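Aminotransferase, class V family protein (Trichomonas vaginalis, PDB 5F8V) probably catalyses the pyridoxal-phosphate-dependent transfer of an amino group between O-phospho-L-serine and 2-oxoglutarate in the biosynthesis of L-serine. Local coordinates at residues S179-S184 against R300-M305; L183-T188 against A269-N274; Y152-E157 against I175-S180. One frame throughout, in Å; residues are numbered along the deposited sequence.

Contact 1. Residues S179-S184 against R300-M305; sequences SSNFLS and RSRMNM
The type II beta turn from Asn181 to Ser184 is gripped at its last residue by Arg302, a worked example of one arginine holding a turn. The hold is end-on and two-pronged. NH2 of Arg302 donates to Ser184 OG at 2.7 Å, close to straight (166°) and within the guanidinium plane, whereas NH1 reaches Ser184 O at 3.1 Å from above the carbonyl plane. The serine hydroxyl lies between its own backbone N and carbonyl carbon (chi1 74°), and from there Ser184 OG donates to Asn181 O, 2.7 Å away. The turn's own bond, Ser184 N to Asn181 O, shares that acceptor. Met303 packs beside this grip: its SD lies 3.6 Å from Ser184 CB, its CE sits over one face of the Arg302 guanidinium toward the rim, and its CG comes within 3.3 Å of Ser180 O. Ser301 OG accepts from Met303 N and Asn304 N, an ST turn and an ST motif. Arg302 NH2 also forms a salt bridge with Glu163, and Arg302 NH1 one with Asp271. The buried arginine is therefore likely to have its charge balanced by carboxylates, while the Ser184 hydroxyl both accepts and donates.

Contact 2. Residues L183-T188 against A269-N274; sequences LSRPIT and AMDALN
Ser184, Arg185 and Pro186 lie against one side of the helix segment 269-274, meeting it chiefly through Met270, Asp271 and Asn274. Direct polar contact is slight. Asn274 ND2 donates to Ser184 O at 3.4 Å in a weak bond, and the same amide nitrogen has a firmer partner in Asn351 OD1. The backbone N of Asp271 also lies near Ser184 O, but at an angle too poor for a hydrogen bond.

Van der Waals contact does more. Met270 CB and CG meet two carbonyl oxygens of the loop, CB close to Ser184 O and CG 3.8 Å from Leu183 O. With CG anti to the backbone N (chi1 -171°), the Asp271 carboxylate carbon CG comes to 3.7 Å from Arg185 CB. Pro186 CD touches Asp271 CB at 4.2 Å, the two side chains crossing at about a right angle.

Opposite charges meet through water. Arg185 NH1 and Asp271 OD1 are 5.4 Å apart; one water accepts from Arg185 NH1 at 3.1 Å and donates to Asp271 OD1 at 2.8 Å. Asp271 OD1 is also in a salt bridge with Arg302, and Arg185 NH2 has a hydrogen bond to Phe164 O and a salt bridge with Asp155.

The loop from strand 174-177 to strand 193-199 is thereby laid on helix 267-286, while Leu183 packs among helices 46-63 and 248-263.

Contact 3. Residues Y152-E157 against I175-S180; sequences YYCDNE and IIDMSS
Tyr153 and Ile176 stand at the middle of a parallel strand pair in the central mixed sheet of this class V aminotransferase. Strand 152-154 runs beside strand 175-177, their directions 22° apart. Tyr153 N donates to Ile175 O at 3.0 Å, Asp177 N to Tyr153 O at 2.9 Å, and Asp155 N to Asp177 O just past the strand.

On one face of the sheet, Tyr153 and Ile176 lie side by side. Ile176 CG2 makes a CH-pi contact over the tyrosine ring, 4.0 Å from its centroid. Tyr153 OH donates to Asp155 OD1 from above the carboxylate plane, and Asp155 OD2 is taken by Asn181 ND2 and Arg185 NH2. The other face carries Tyr152, Ile175 and Asp177; Ile175 CG2 packs on Tyr152 CD2 at 3.6 Å.

Where the strands end, Asn156 holds CG anti to its backbone N (chi1 -177°), near Ser180 OG; its ND2 donates to that oxygen at 2.7 Å, nearly straight (167°), and its OD1 is hydrogen-bonded to Ser301 OG.

Within 175-180 itself, Asp177 OD1 accepts from Ser179 N, an Asx turn, and from Ser179 OG through its syn lone pair. Farther out, OD2 lies near the pyridine N1 of the modified Lys202, consistent with the aspartate that pairs with the pyridine nitrogen in fold-type I enzymes. One water sits 2.7 Å from Tyr152 OH and donates to Asp177 OD2 at 2.9 Å.

How the contacts relate
From the N terminus, contact 3 comes first and closes a short loop, pairing the two neighbouring strands that carry 152-157 and 175-180. Its second segment ends on Ser179 and Ser180, where contact 1 begins, so the two are joined in series. Contacts 1 and 2 leave the same loop and share Leu183 and Ser184; since 269-274 precedes 300-305, the two nest, the loop of contact 2 lying within the longer one of contact 1. Between them they bind the loop after strand 174-177 to helix 267-286 and to the approach to strand 304-307. Asp155 of contact 3 ties all three together, its OD2 meeting Asn181 of contact 1 and Arg185 of contact 2.

Contact 1. Residues S179-S184 against R300-M305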
ATOM      1  N   SER A 179      11.956 -10.777   1.289  1.00 12.49           N
ATOM      2  CA  SER A 179      11.598  -9.653   0.410  1.00 12.72           C
ATOM      3  C   SER A 179      12.410  -9.669  -0.883  1.00 12.92           C
ATOM      4  O   SER A 179      11.839  -9.624  -1.979  1.00 14.09           O
ATOM      5  CB  SER A 179      11.727  -8.327   1.151  1.00 12.47           C
ATOM      6  OG  SER A 179      10.638  -8.171   2.052  1.00 12.17           O
ATOM      7  N   SER A 180      13.717  -9.844  -0.765  1.00 12.86           N
ATOM      8  CA  SER A 180      14.609  -9.769  -1.925  1.00 12.91           C
ATOM      9  C   SER A 180      14.920 -11.101  -2.620  1.00 12.78           C
ATOM     10  O   SER A 180      15.694 -11.113  -3.578  1.00 13.12           O
ATOM     11  CB  SER A 180      15.909  -9.076  -1.515  1.00 13.02           C
ATOM     12  OG  SER A 180      16.496  -9.735  -0.410  1.00 12.95           O
ATOM     13  N   ASN A 181      14.346 -12.217  -2.167  1.00 12.74           N
ATOM     14  CA  ASN A 181      14.502 -13.487  -2.902  1.00 12.74           C
ATOM     15  C   ASN A 181      13.218 -14.322  -3.083  1.00 12.81           C
ATOM     16  O   ASN A 181      13.284 -15.501  -3.457  1.00 12.32           O
ATOM     17  CB  ASN A 181      15.666 -14.316  -2.311  1.00 12.59           C
ATOM     18  CG  ASN A 181      15.286 -15.096  -1.057  1.00 12.71           C
ATOM     19  OD1 ASN A 181      14.232 -14.894  -0.468  1.00 13.06           O
ATOM     20  ND2 ASN A 181      16.169 -15.995  -0.642  1.00 13.00           N
ATOM     21  N   PHE A 182      12.062 -13.696  -2.864  1.00 13.23           N
ATOM     22  CA  PHE A 182      10.779 -14.396  -2.938  1.00 13.58           C
ATOM     23  C   PHE A 182      10.505 -14.776  -4.371  1.00 13.67           C
ATOM     24  O   PHE A 182      10.586 -13.922  -5.255  1.00 14.27           O
ATOM     25  CB  PHE A 182       9.639 -13.506  -2.434  1.00 13.66           C
ATOM     26  CG  PHE A 182       8.354 -14.240  -2.175  1.00 13.61           C
ATOM     27  CD1 PHE A 182       7.179 -13.874  -2.830  1.00 13.67           C
ATOM     28  CD2 PHE A 182       8.309 -15.270  -1.248  1.00 13.53           C
ATOM     29  CE1 PHE A 182       5.986 -14.544  -2.576  1.00 13.85           C
ATOM     30  CE2 PHE A 182       7.124 -15.943  -0.989  1.00 13.62           C
ATOM     31  CZ  PHE A 182       5.961 -15.580  -1.652  1.00 13.75           C
ATOM     32  N   LEU A 183      10.192 -16.051  -4.588  1.00 13.66           N
ATOM     33  CA  LEU A 183       9.929 -16.625  -5.924  1.00 13.65           C
ATOM     34  C   LEU A 183      11.161 -16.624  -6.850  1.00 13.30           C
ATOM     35  O   LEU A 183      11.029 -16.665  -8.077  1.00 12.95           O
ATOM     36  CB  LEU A 183       8.717 -15.958  -6.597  1.00 13.78           C
ATOM     37  CG  LEU A 183       7.442 -15.908  -5.746  1.00 13.95           C
ATOM     38  CD1 LEU A 183       6.470 -14.889  -6.305  1.00 14.11           C
ATOM     39  CD2 LEU A 183       6.791 -17.290  -5.659  1.00 14.19           C
ATOM     40  N   SER A 184      12.353 -16.603  -6.249  1.00 13.49           N
ATOM     41  CA  SER A 184      13.603 -16.776  -6.982  1.00 13.55           C
ATOM     42  C   SER A 184      14.051 -18.230  -6.929  1.00 13.67           C
ATOM     43  O   SER A 184      15.001 -18.596  -7.614  1.00 13.63           O
ATOM     44  CB  SER A 184      14.689 -15.869  -6.405  1.00 13.64           C
ATOM     45  OG  SER A 184      15.157 -16.349  -5.159  1.00 13.91           O
ATOM     46  N   ARG A 300      27.052 -16.501  -0.505  1.00 15.18           N
ATOM     47  CA  ARG A 300      26.893 -15.490  -1.553  1.00 15.13           C
ATOM     48  C   ARG A 300      25.479 -15.475  -2.137  1.00 14.85           C
ATOM     49  O   ARG A 300      24.966 -16.503  -2.570  1.00 14.46           O
ATOM     50  CB  ARG A 300      27.919 -15.669  -2.670  1.00 15.25           C
ATOM     51  CG  ARG A 300      29.260 -15.037  -2.348  1.00 15.28           C
ATOM     52  CD  ARG A 300      30.269 -15.239  -3.467  1.00 15.11           C
ATOM     53  NE  ARG A 300      31.394 -14.302  -3.356  1.00 14.87           N
ATOM     54  CZ  ARG A 300      32.451 -14.289  -4.164  1.00 15.00           C
ATOM     55  NH1 ARG A 300      32.569 -15.172  -5.153  1.00 15.03           N
ATOM     56  NH2 ARG A 300      33.409 -13.384  -3.980  1.00 15.59           N
ATOM     57  N   SER A 301      24.871 -14.290  -2.134  1.00 14.39           N
ATOM     58  CA  SER A 301      23.546 -14.084  -2.690  1.00 14.11           C
ATOM     59  C   SER A 301      23.535 -14.263  -4.203  1.00 14.53           C
ATOM     60  O   SER A 301      24.471 -13.844  -4.898  1.00 13.69           O
ATOM     61  CB  SER A 301      23.045 -12.689  -2.327  1.00 13.98           C
ATOM     62  OG  SER A 301      21.793 -12.390  -2.911  1.00 14.17           O
ATOM     63  N   ARG A 302      22.471 -14.902  -4.699  1.00 14.52           N
ATOM     64  CA  ARG A 302      22.209 -14.966  -6.130  1.00 15.32           C
ATOM     65  C   ARG A 302      21.558 -13.678  -6.622  1.00 15.92           C
ATOM     66  O   ARG A 302      21.578 -13.415  -7.813  1.00 17.47           O
ATOM     67  CB  ARG A 302      21.277 -16.135  -6.482  1.00 15.14           C
ATOM     68  CG  ARG A 302      21.792 -17.524  -6.112  1.00 15.37           C
ATOM     69  CD  ARG A 302      20.663 -18.551  -5.996  1.00 15.21           C
ATOM     70  NE  ARG A 302      19.624 -18.054  -5.093  1.00 14.72           N
ATOM     71  CZ  ARG A 302      18.355 -17.791  -5.414  1.00 14.84           C
ATOM     72  NH1 ARG A 302      17.862 -18.067  -6.621  1.00 15.00           N
ATOM     73  NH2 ARG A 302      17.549 -17.272  -4.484  1.00 14.53           N
ATOM     74  N   MET A 303      20.952 -12.908  -5.716  1.00 17.03           N
ATOM     75  CA  MET A 303      20.096 -11.771  -6.056  1.00 17.28           C
ATOM     76  C   MET A 303      20.809 -10.422  -5.972  1.00 17.59           C
ATOM     77  O   MET A 303      20.512  -9.523  -6.751  1.00 17.69           O
ATOM     78  CB  MET A 303      18.884 -11.732  -5.119  1.00 17.93           C
ATOM     79  CG  MET A 303      17.971 -12.957  -5.146  1.00 18.58           C
ATOM     80  SD  MET A 303      16.955 -13.072  -6.644  1.00 20.27           S
ATOM     81  CE  MET A 303      17.989 -14.153  -7.623  1.00 19.42           C
ATOM     82  N   ASN A 304      21.717 -10.270  -5.008  1.00 17.57           N
ATOM     83  CA  ASN A 304      22.412  -9.006  -4.776  1.00 17.19           C
ATOM     84  C   ASN A 304      23.899  -9.277  -4.621  1.00 18.08           C
ATOM     85  O   ASN A 304      24.313 -10.016  -3.723  1.00 18.82           O
ATOM     86  CB  ASN A 304      21.859  -8.314  -3.531  1.00 16.20           C
ATOM     87  CG  ASN A 304      20.343  -8.167  -3.562  1.00 15.74           C
ATOM     88  OD1 ASN A 304      19.620  -9.044  -3.073  1.00 14.48           O
ATOM     89  ND2 ASN A 304      19.849  -7.082  -4.180  1.00 15.29           N
ATOM     90  N   MET A 305      24.696  -8.690  -5.507  1.00 18.22           N
ATOM     91  CA  MET A 305      26.114  -8.966  -5.594  1.00 18.79           C
ATOM     92  C   MET A 305      26.876  -7.678  -5.348  1.00 18.37           C
ATOM     93  O   MET A 305      27.214  -6.985  -6.304  1.00 17.15           O
ATOM     94  CB  MET A 305      26.439  -9.528  -6.983  1.00 20.03           C
ATOM     95  CG  MET A 305      25.966 -10.959  -7.155  1.00 21.18           C
ATOM     96  SD  MET A 305      25.100 -11.310  -8.674  1.00 23.53           S
ATOM     97  CE  MET A 305      23.421 -10.865  -8.256  1.00 23.49           C
TER

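Contact 2. Residues L183-T188 against A269-N274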
ATOM      1  N   LEU A 183      10.192 -16.051  -4.588  1.00 13.66           N
ATOM      2  CA  LEU A 183       9.929 -16.625  -5.924  1.00 13.65           C
ATOM      3  C   LEU A 183      11.161 -16.624  -6.850  1.00 13.30           C
ATOM      4  O   LEU A 183      11.029 -16.665  -8.077  1.00 12.95           O
ATOM      5  CB  LEU A 183       8.717 -15.958  -6.597  1.00 13.78           C
ATOM      6  CG  LEU A 183       7.442 -15.908  -5.746  1.00 13.95           C
ATOM      7  CD1 LEU A 183       6.470 -14.889  -6.305  1.00 14.11           C
ATOM      8  CD2 LEU A 183       6.791 -17.290  -5.659  1.00 14.19           C
ATOM      9  N   SER A 184      12.353 -16.603  -6.249  1.00 13.49           N
ATOM     10  CA  SER A 184      13.603 -16.776  -6.982  1.00 13.55           C
ATOM     11  C   SER A 184      14.051 -18.230  -6.929  1.00 13.67           C
ATOM     12  O   SER A 184      15.001 -18.596  -7.614  1.00 13.63           O
ATOM     13  CB  SER A 184      14.689 -15.869  -6.405  1.00 13.64           C
ATOM     14  OG  SER A 184      15.157 -16.349  -5.159  1.00 13.91           O
ATOM     15  N   ARG A 185      13.378 -19.042  -6.104  1.00 13.79           N
ATOM     16  CA  ARG A 185      13.665 -20.466  -5.971  1.00 14.37           C
ATOM     17  C   ARG A 185      12.540 -21.199  -5.217  1.00 14.77           C
ATOM     18  O   ARG A 185      11.706 -20.557  -4.568  1.00 14.48           O
ATOM     19  CB  ARG A 185      14.991 -20.676  -5.237  1.00 14.31           C
ATOM     20  CG  ARG A 185      15.071 -19.969  -3.898  1.00 14.46           C
ATOM     21  CD  ARG A 185      16.403 -20.256  -3.243  1.00 14.68           C
ATOM     22  NE  ARG A 185      16.495 -19.680  -1.907  1.00 14.76           N
ATOM     23  CZ  ARG A 185      17.635 -19.508  -1.230  1.00 15.06           C
ATOM     24  NH1 ARG A 185      18.812 -19.879  -1.741  1.00 14.98           N
ATOM     25  NH2 ARG A 185      17.600 -18.967  -0.018  1.00 14.95           N
ATOM     26  N   PRO A 186      12.523 -22.544  -5.277  1.00 15.56           N
ATOM     27  CA  PRO A 186      11.514 -23.274  -4.504  1.00 16.31           C
ATOM     28  C   PRO A 186      11.716 -23.150  -2.998  1.00 17.02           C
ATOM     29  O   PRO A 186      12.831 -22.890  -2.544  1.00 17.28           O
ATOM     30  CB  PRO A 186      11.717 -24.737  -4.941  1.00 16.43           C
ATOM     31  CG  PRO A 186      12.449 -24.654  -6.240  1.00 16.10           C
ATOM     32  CD  PRO A 186      13.348 -23.466  -6.078  1.00 15.76           C
ATOM     33  N   ILE A 187      10.635 -23.323  -2.248  1.00 17.62           N
ATOM     34  CA  ILE A 187      10.679 -23.366  -0.796  1.00 18.78           C
ATOM     35  C   ILE A 187      10.284 -24.781  -0.379  1.00 19.13           C
ATOM     36  O   ILE A 187       9.262 -25.285  -0.831  1.00 20.10           O
ATOM     37  CB  ILE A 187       9.725 -22.319  -0.177  1.00 18.81           C
ATOM     38  CG1 ILE A 187      10.263 -20.900  -0.433  1.00 19.20           C
ATOM     39  CG2 ILE A 187       9.561 -22.553   1.318  1.00 19.23           C
ATOM     40  CD1 ILE A 187       9.283 -19.789  -0.101  1.00 18.93           C
ATOM     41  N   THR A 188      11.110 -25.406   0.460  1.00 19.64           N
ATOM     42  CA  THR A 188      10.814 -26.700   1.087  1.00 19.66           C
ATOM     43  C   THR A 188      10.851 -26.548   2.612  1.00 19.71           C
ATOM     44  O   THR A 188      11.078 -25.446   3.141  1.00 19.53           O
ATOM     45  CB  THR A 188      11.835 -27.778   0.659  1.00 19.68           C
ATOM     46  OG1 THR A 188      13.156 -27.366   1.042  1.00 20.02           O
ATOM     47  CG2 THR A 188      11.785 -28.000  -0.847  1.00 19.77           C
ATOM     48  N   ALA A 269      13.281 -23.495 -12.262  1.00 18.13           N
ATOM     49  CA  ALA A 269      13.859 -22.828 -13.428  1.00 18.39           C
ATOM     50  C   ALA A 269      14.404 -21.435 -13.088  1.00 18.32           C
ATOM     51  O   ALA A 269      15.448 -21.054 -13.613  1.00 17.75           O
ATOM     52  CB  ALA A 269      12.845 -22.734 -14.555  1.00 18.56           C
ATOM     53  N   MET A 270      13.696 -20.685 -12.235  1.00 18.22           N
ATOM     54  CA  MET A 270      14.175 -19.376 -11.776  1.00 18.71           C
ATOM     55  C   MET A 270      15.496 -19.533 -11.018  1.00 17.95           C
ATOM     56  O   MET A 270      16.441 -18.778 -11.232  1.00 16.81           O
ATOM     57  CB  MET A 270      13.165 -18.660 -10.859  1.00 19.79           C
ATOM     58  CG  MET A 270      11.862 -18.130 -11.473  1.00 20.72           C
ATOM     59  SD  MET A 270      11.870 -17.133 -12.991  1.00 22.66           S
ATOM     60  CE  MET A 270      13.473 -16.330 -13.022  1.00 23.40           C
ATOM     61  N   ASP A 271      15.547 -20.523 -10.134  1.00 17.58           N
ATOM     62  CA  ASP A 271      16.748 -20.801  -9.365  1.00 17.30           C
ATOM     63  C   ASP A 271      17.949 -21.086 -10.277  1.00 16.42           C
ATOM     64  O   ASP A 271      19.031 -20.561 -10.039  1.00 16.53           O
ATOM     65  CB  ASP A 271      16.507 -21.957  -8.393  1.00 17.70           C
ATOM     66  CG  ASP A 271      17.651 -22.156  -7.427  1.00 18.45           C
ATOM     67  OD1 ASP A 271      18.200 -21.157  -6.914  1.00 18.42           O
ATOM     68  OD2 ASP A 271      18.001 -23.326  -7.176  1.00 19.93           O
ATOM     69  N   ALA A 272      17.747 -21.888 -11.322  1.00 15.76           N
ATOM     70  CA  ALA A 272      18.816 -22.197 -12.292  1.00 15.83           C
ATOM     71  C   ALA A 272      19.257 -20.964 -13.090  1.00 15.36           C
ATOM     72  O   ALA A 272      20.456 -20.749 -13.284  1.00 15.09           O
ATOM     73  CB  ALA A 272      18.392 -23.321 -13.241  1.00 16.03           C
ATOM     74  N   LEU A 273      18.303 -20.157 -13.547  1.00 15.29           N
ATOM     75  CA  LEU A 273      18.640 -18.948 -14.318  1.00 15.59           C
ATOM     76  C   LEU A 273      19.329 -17.888 -13.455  1.00 15.14           C
ATOM     77  O   LEU A 273      20.275 -17.243 -13.894  1.00 14.86           O
ATOM     78  CB  LEU A 273      17.400 -18.355 -14.985  1.00 16.35           C
ATOM     79  CG  LEU A 273      16.754 -19.238 -16.063  1.00 16.80           C
ATOM     80  CD1 LEU A 273      15.458 -18.591 -16.531  1.00 16.89           C
ATOM     81  CD2 LEU A 273      17.695 -19.499 -17.237  1.00 16.88           C
ATOM     82  N   ASN A 274      18.861 -17.742 -12.222  1.00 14.86           N
ATOM     83  CA  ASN A 274      19.461 -16.821 -11.276  1.00 14.87           C
ATOM     84  C   ASN A 274      20.884 -17.237 -10.847  1.00 15.00           C
ATOM     85  O   ASN A 274      21.765 -16.383 -10.741  1.00 14.86           O
ATOM     86  CB  ASN A 274      18.535 -16.625 -10.081  1.00 14.71           C
ATOM     87  CG  ASN A 274      17.258 -15.872 -10.446  1.00 14.76           C
ATOM     88  OD1 ASN A 274      17.234 -15.059 -11.383  1.00 14.54           O
ATOM     89  ND2 ASN A 274      16.201 -16.112  -9.684  1.00 14.42           N
TER
HETATM   90  O   HOH W   1      19.276 -21.400  -4.358  1.00 17.40           O

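Contact 3. Residues Y152-E157 against I175-S180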
ATOM      1  N   TYR A 152      13.281 -15.255  14.112  1.00 14.18           N
ATOM      2  CA  TYR A 152      13.162 -14.349  12.971  1.00 13.80           C
ATOM      3  C   TYR A 152      14.499 -14.220  12.264  1.00 13.28           C
ATOM      4  O   TYR A 152      15.534 -14.080  12.920  1.00 13.27           O
ATOM      5  CB  TYR A 152      12.686 -12.969  13.427  1.00 13.63           C
ATOM      6  CG  TYR A 152      12.504 -11.986  12.291  1.00 13.49           C
ATOM      7  CD1 TYR A 152      13.603 -11.347  11.700  1.00 13.38           C
ATOM      8  CD2 TYR A 152      11.232 -11.692  11.797  1.00 13.55           C
ATOM      9  CE1 TYR A 152      13.440 -10.464  10.651  1.00 13.23           C
ATOM     10  CE2 TYR A 152      11.063 -10.797  10.756  1.00 13.19           C
ATOM     11  CZ  TYR A 152      12.168 -10.190  10.194  1.00 12.99           C
ATOM     12  OH  TYR A 152      12.003  -9.314   9.168  1.00 12.90           O
ATOM     13  N   TYR A 153      14.476 -14.246  10.931  1.00 12.81           N
ATOM     14  CA  TYR A 153      15.683 -13.984  10.130  1.00 12.39           C
ATOM     15  C   TYR A 153      15.377 -13.560   8.707  1.00 12.10           C
ATOM     16  O   TYR A 153      14.270 -13.751   8.217  1.00 12.00           O
ATOM     17  CB  TYR A 153      16.616 -15.198  10.116  1.00 12.48           C
ATOM     18  CG  TYR A 153      16.327 -16.255   9.068  1.00 12.37           C
ATOM     19  CD1 TYR A 153      15.303 -17.181   9.241  1.00 12.37           C
ATOM     20  CD2 TYR A 153      17.108 -16.351   7.918  1.00 12.53           C
ATOM     21  CE1 TYR A 153      15.049 -18.166   8.285  1.00 12.37           C
ATOM     22  CE2 TYR A 153      16.867 -17.332   6.971  1.00 12.73           C
ATOM     23  CZ  TYR A 153      15.830 -18.240   7.159  1.00 12.58           C
ATOM     24  OH  TYR A 153      15.609 -19.207   6.210  1.00 12.49           O
ATOM     25  N   CYS A 154      16.390 -12.999   8.059  1.00 11.90           N
ATOM     26  CA  CYS A 154      16.297 -12.525   6.682  1.00 11.80           C
ATOM     27  C   CYS A 154      16.993 -13.516   5.761  1.00 11.63           C
ATOM     28  O   CYS A 154      18.206 -13.740   5.866  1.00 11.70           O
ATOM     29  CB  CYS A 154      16.950 -11.160   6.552  1.00 11.93           C
ATOM     30  SG  CYS A 154      16.719 -10.432   4.932  1.00 12.12           S
ATOM     31  N   ASP A 155      16.223 -14.122   4.869  1.00 11.28           N
ATOM     32  CA  ASP A 155      16.771 -15.152   3.994  1.00 11.48           C
ATOM     33  C   ASP A 155      17.796 -14.587   3.009  1.00 11.21           C
ATOM     34  O   ASP A 155      18.752 -15.272   2.670  1.00 11.27           O
ATOM     35  CB  ASP A 155      15.650 -15.877   3.246  1.00 11.66           C
ATOM     36  CG  ASP A 155      16.056 -17.259   2.797  1.00 11.90           C
ATOM     37  OD1 ASP A 155      16.565 -18.032   3.627  1.00 12.38           O
ATOM     38  OD2 ASP A 155      15.864 -17.576   1.613  1.00 12.21           O
ATOM     39  N   ASN A 156      17.601 -13.343   2.564  1.00 11.06           N
ATOM     40  CA  ASN A 156      18.548 -12.684   1.660  1.00 10.94           C
ATOM     41  C   ASN A 156      18.782 -11.220   2.040  1.00 11.17           C
ATOM     42  O   ASN A 156      17.888 -10.382   1.894  1.00 10.92           O
ATOM     43  CB  ASN A 156      18.070 -12.799   0.206  1.00 10.80           C
ATOM     44  CG  ASN A 156      19.056 -12.189  -0.773  1.00 11.04           C
ATOM     45  OD1 ASN A 156      20.136 -12.733  -1.007  1.00 11.00           O
ATOM     46  ND2 ASN A 156      18.718 -11.020  -1.296  1.00 11.06           N
ATOM     47  N   GLU A 157      19.978 -10.911   2.542  1.00 11.74           N
ATOM     48  CA  GLU A 157      20.306  -9.528   2.914  1.00 12.19           C
ATOM     49  C   GLU A 157      20.794  -8.780   1.677  1.00 13.04           C
ATOM     50  O   GLU A 157      21.831  -9.105   1.104  1.00 13.39           O
ATOM     51  CB  GLU A 157      21.313  -9.478   4.065  1.00 12.11           C
ATOM     52  CG  GLU A 157      20.699  -9.825   5.413  1.00 11.90           C
ATOM     53  CD  GLU A 157      19.856  -8.717   6.034  1.00 11.79           C
ATOM     54  OE1 GLU A 157      19.759  -7.617   5.451  1.00 11.93           O
ATOM     55  OE2 GLU A 157      19.286  -8.934   7.135  1.00 11.30           O
ATOM     56  N   ILE A 175      10.255 -17.259  11.228  1.00 14.48           N
ATOM     57  CA  ILE A 175       9.612 -16.134  10.563  1.00 13.79           C
ATOM     58  C   ILE A 175      10.666 -15.512   9.656  1.00 13.03           C
ATOM     59  O   ILE A 175      11.681 -15.015  10.148  1.00 12.58           O
ATOM     60  CB  ILE A 175       9.056 -15.103  11.559  1.00 13.44           C
ATOM     61  CG1 ILE A 175       7.971 -15.774  12.418  1.00 13.45           C
ATOM     62  CG2 ILE A 175       8.505 -13.902  10.798  1.00 13.64           C
ATOM     63  CD1 ILE A 175       7.181 -14.859  13.311  1.00 13.11           C
ATOM     64  N   ILE A 176      10.412 -15.543   8.347  1.00 11.91           N
ATOM     65  CA  ILE A 176      11.441 -15.308   7.354  1.00 11.66           C
ATOM     66  C   ILE A 176      11.107 -14.101   6.468  1.00 11.59           C
ATOM     67  O   ILE A 176      10.056 -14.070   5.806  1.00 11.57           O
ATOM     68  CB  ILE A 176      11.682 -16.558   6.466  1.00 11.43           C
ATOM     69  CG1 ILE A 176      11.688 -17.842   7.315  1.00 11.22           C
ATOM     70  CG2 ILE A 176      12.973 -16.403   5.682  1.00 11.34           C
ATOM     71  CD1 ILE A 176      12.090 -19.102   6.581  1.00 11.22           C
ATOM     72  N   ASP A 177      12.001 -13.113   6.456  1.00 11.54           N
ATOM     73  CA  ASP A 177      11.910 -12.009   5.482  1.00 11.82           C
ATOM     74  C   ASP A 177      12.557 -12.471   4.187  1.00 12.33           C
ATOM     75  O   ASP A 177      13.790 -12.586   4.100  1.00 12.32           O
ATOM     76  CB  ASP A 177      12.585 -10.740   6.009  1.00 11.73           C
ATOM     77  CG  ASP A 177      12.448  -9.537   5.057  1.00 11.53           C
ATOM     78  OD1 ASP A 177      11.797  -9.627   3.996  1.00 11.24           O
ATOM     79  OD2 ASP A 177      13.001  -8.483   5.390  1.00 10.95           O
ATOM     80  N   MET A 178      11.711 -12.732   3.189  1.00 12.52           N
ATOM     81  CA  MET A 178      12.149 -13.127   1.864  1.00 13.13           C
ATOM     82  C   MET A 178      11.898 -12.027   0.842  1.00 12.82           C
ATOM     83  O   MET A 178      11.667 -12.308  -0.348  1.00 12.13           O
ATOM     84  CB  MET A 178      11.406 -14.391   1.461  1.00 13.75           C
ATOM     85  CG  MET A 178      11.779 -15.596   2.310  1.00 14.39           C
ATOM     86  SD  MET A 178      11.029 -17.059   1.582  1.00 16.40           S
ATOM     87  CE  MET A 178      11.960 -18.368   2.386  1.00 16.38           C
ATOM     88  N   SER A 179      11.956 -10.777   1.289  1.00 12.49           N
ATOM     89  CA  SER A 179      11.598  -9.653   0.410  1.00 12.72           C
ATOM     90  C   SER A 179      12.410  -9.669  -0.883  1.00 12.92           C
ATOM     91  O   SER A 179      11.839  -9.624  -1.979  1.00 14.09           O
ATOM     92  CB  SER A 179      11.727  -8.327   1.151  1.00 12.47           C
ATOM     93  OG  SER A 179      10.638  -8.171   2.052  1.00 12.17           O
ATOM     94  N   SER A 180      13.717  -9.844  -0.765  1.00 12.86           N
ATOM     95  CA  SER A 180      14.609  -9.769  -1.925  1.00 12.91           C
ATOM     96  C   SER A 180      14.920 -11.101  -2.620  1.00 12.78           C
ATOM     97  O   SER A 180      15.694 -11.113  -3.578  1.00 13.12           O
ATOM     98  CB  SER A 180      15.909  -9.076  -1.515  1.00 13.02           C
ATOM     99  OG  SER A 180      16.496  -9.735  -0.410  1.00 12.95           O
TER
HETATM  100  O   HOH W   2      14.245  -8.356   8.047  1.00  8.69           O
HETATM  101  O   HOH W   3      15.023 -11.242   1.739  1.00 11.28           O